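Local coordinates for cobalamin (Vitamin B12) biosynthesis CbiX protein (Marinobacter aquaeolei, PDB 3LYH) that probably acts as a metal-binding lyase of the chelatase clan, related to the CbiX enzymes of cobalamin (vitamin B12) biosynthesis, at residues Gln7-Ala12 and Glu63-Val68. Residues are numbered along the deposited sequence; the frame is centred on the assembly and turned at random.
Sequences QIILLA and EQFTVV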
loop_
_atom_site.group_PDB
_atom_site.type_symbol
_atom_site.label_atom_id
_atom_site.label_comp_id
_atom_site.label_asym_id
_atom_site.label_seq_id
_atom_site.Cartn_x
_atom_site.Cartn_y
_atom_site.Cartn_z
ATOM N N GLN B 7 3.184 20.565 9.276
ATOM C CA GLN B 7 3.313 19.201 9.808
ATOM C C GLN B 7 2.722 18.243 8.818
ATOM O O GLN B 7 1.595 18.430 8.399
ATOM C CB GLN B 7 2.555 19.063 11.128
ATOM C CG GLN B 7 2.553 17.642 11.728
ATOM C CD GLN B 7 3.876 17.211 12.382
ATOM O OE1 GLN B 7 4.282 16.027 12.291
ATOM N NE2 GLN B 7 4.521 18.137 13.075
ATOM N N ILE B 8 3.473 17.212 8.457
ATOM C CA ILE B 8 2.948 16.094 7.693
ATOM C C ILE B 8 2.562 14.989 8.680
ATOM O O ILE B 8 3.322 14.628 9.568
ATOM C CB ILE B 8 4.005 15.543 6.720
ATOM C CG1 ILE B 8 4.275 16.540 5.588
ATOM C CG2 ILE B 8 3.595 14.160 6.167
ATOM C CD1 ILE B 8 3.151 16.532 4.494
ATOM N N ILE B 9 1.353 14.470 8.513
ATOM C CA ILE B 9 0.876 13.296 9.226
ATOM C C ILE B 9 0.659 12.202 8.198
ATOM O O ILE B 9 -0.209 12.343 7.313
ATOM C CB ILE B 9 -0.427 13.561 10.008
ATOM C CG1 ILE B 9 -0.188 14.693 10.980
ATOM C CG2 ILE B 9 -0.830 12.301 10.812
ATOM C CD1 ILE B 9 -1.422 15.150 11.788
ATOM N N LEU B 10 1.430 11.129 8.313
ATOM C CA LEU B 10 1.245 9.916 7.493
ATOM C C LEU B 10 0.218 9.092 8.198
ATOM O O LEU B 10 0.457 8.681 9.328
ATOM C CB LEU B 10 2.529 9.129 7.292
ATOM C CG LEU B 10 3.685 9.878 6.657
ATOM C CD1 LEU B 10 4.951 9.028 6.491
ATOM C CD2 LEU B 10 3.305 10.519 5.372
ATOM N N LEU B 11 -0.933 8.868 7.562
ATOM C CA LEU B 11 -2.079 8.247 8.237
ATOM C C LEU B 11 -2.291 6.828 7.781
ATOM O O LEU B 11 -2.560 6.597 6.618
ATOM C CB LEU B 11 -3.369 9.043 8.060
ATOM C CG LEU B 11 -4.570 8.563 8.892
ATOM C CD1 LEU B 11 -4.297 8.754 10.334
ATOM C CD2 LEU B 11 -5.852 9.323 8.463
ATOM N N ALA B 12 -2.208 5.896 8.762
ATOM C CA ALA B 12 -2.418 4.437 8.494
ATOM C C ALA B 12 -3.663 3.919 9.252
ATOM O O ALA B 12 -4.073 4.533 10.223
ATOM C CB ALA B 12 -1.140 3.635 8.945
ATOM N N GLU B 63 0.389 24.964 13.396
ATOM C CA GLU B 63 -1.008 25.221 13.149
ATOM C C GLU B 63 -1.517 24.663 11.810
ATOM O O GLU B 63 -2.731 24.631 11.646
ATOM C CB GLU B 63 -1.282 26.732 13.221
ATOM C CG GLU B 63 -0.747 27.388 14.500
ATOM C CD GLU B 63 -1.416 26.895 15.792
ATOM O OE1 GLU B 63 -2.557 26.388 15.751
ATOM O OE2 GLU B 63 -0.797 27.048 16.873
ATOM N N GLN B 64 -0.605 24.280 10.894
ATOM C CA GLN B 64 -0.941 23.872 9.513
ATOM C C GLN B 64 -0.462 22.430 9.339
ATOM O O GLN B 64 0.692 22.097 9.664
ATOM C CB GLN B 64 -0.242 24.753 8.471
ATOM C CG GLN B 64 -0.663 26.239 8.486
ATOM C CD GLN B 64 -2.045 26.483 7.927
ATOM O OE1 GLN B 64 -2.552 25.698 7.115
ATOM N NE2 GLN B 64 -2.667 27.592 8.352
ATOM N N PHE B 65 -1.369 21.578 8.862
ATOM C CA PHE B 65 -1.127 20.151 8.722
ATOM C C PHE B 65 -1.546 19.694 7.343
ATOM O O PHE B 65 -2.447 20.281 6.753
ATOM C CB PHE B 65 -1.950 19.359 9.761
ATOM C CG PHE B 65 -1.590 19.678 11.180
ATOM C CD1 PHE B 65 -2.078 20.839 11.785
ATOM C CD2 PHE B 65 -0.847 18.793 11.956
ATOM C CE1 PHE B 65 -1.728 21.155 13.117
ATOM C CE2 PHE B 65 -0.509 19.074 13.265
ATOM C CZ PHE B 65 -0.962 20.259 13.870
ATOM N N THR B 66 -0.910 18.631 6.869
ATOM C CA THR B 66 -1.370 17.882 5.700
ATOM C C THR B 66 -1.325 16.409 6.091
ATOM O O THR B 66 -0.293 15.919 6.523
ATOM C CB THR B 66 -0.538 18.144 4.438
ATOM O OG1 THR B 66 -0.652 19.547 4.109
ATOM C CG2 THR B 66 -1.000 17.283 3.245
ATOM N N VAL B 67 -2.485 15.773 5.993
ATOM C CA VAL B 67 -2.645 14.313 6.157
ATOM C C VAL B 67 -2.440 13.641 4.835
ATOM O O VAL B 67 -3.154 13.942 3.859
ATOM C CB VAL B 67 -4.026 13.978 6.739
ATOM C CG1 VAL B 67 -4.253 12.472 6.800
ATOM C CG2 VAL B 67 -4.176 14.578 8.168
ATOM N N VAL B 68 -1.443 12.761 4.801
ATOM C CA VAL B 68 -1.107 11.931 3.612
ATOM C C VAL B 68 -1.530 10.479 3.971
ATOM O O VAL B 68 -0.842 9.812 4.771
ATOM C CB VAL B 68 0.386 11.950 3.268
ATOM C CG1 VAL B 68 0.675 11.086 2.032
ATOM C CG2 VAL B 68 0.890 13.381 3.022
#
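In the four-stranded parallel sheet of this chelatase-clan alpha/beta fold (strand order 2-1-3-4), strands 7-12 and 64-68 are the two central neighbours. The two run in parallel with a 26° angle between them, and five backbone hydrogen bonds alternate along the seam. Ile9 shows the parallel pattern plainly: its N donates to Thr66 O almost straight (173°), while its O accepts from Val68 N at 2.8 Å.

The tightly packed side carries Gln7, Ile9, Phe65 and Val67; helix 50-59 packs on Gln7, Ile9 and Phe65. With CG anti to the carbonyl carbon (chi1 -62°), Phe65 sets its ring obliquely against its neighbours; CD2 approaches Gln7 CB to 3.5 Å and Ile9 CD1 to 3.7 Å. Gln7 CG, anti to its own backbone N, lies alongside the same ring bond, CD2 to CE2. An alanine in place of Phe65 would probably loosen this corner, because the ring contacts to Gln7, Ile9 and Ala57 of the helix would be lost.

Packing across the strands is looser on the face of Ile8, Thr66, Leu10 and Val68, where side chains lie side by side: Ile8 CD1 is 4.0 Å from Thr66 CB. The second subunit packs on this face: its Leu121 meets Ile8 and its Val117 meets Leu10. Thr66 OG1 is hydrogen-bonded to NE2 of His6 in its own chain and to OG of Ser124 of the second subunit. The solvent side is the start of strand 64-68, where exposed Gln64 gives only its backbone to the pair, its O accepting from Gln7 N at 3.0 Å.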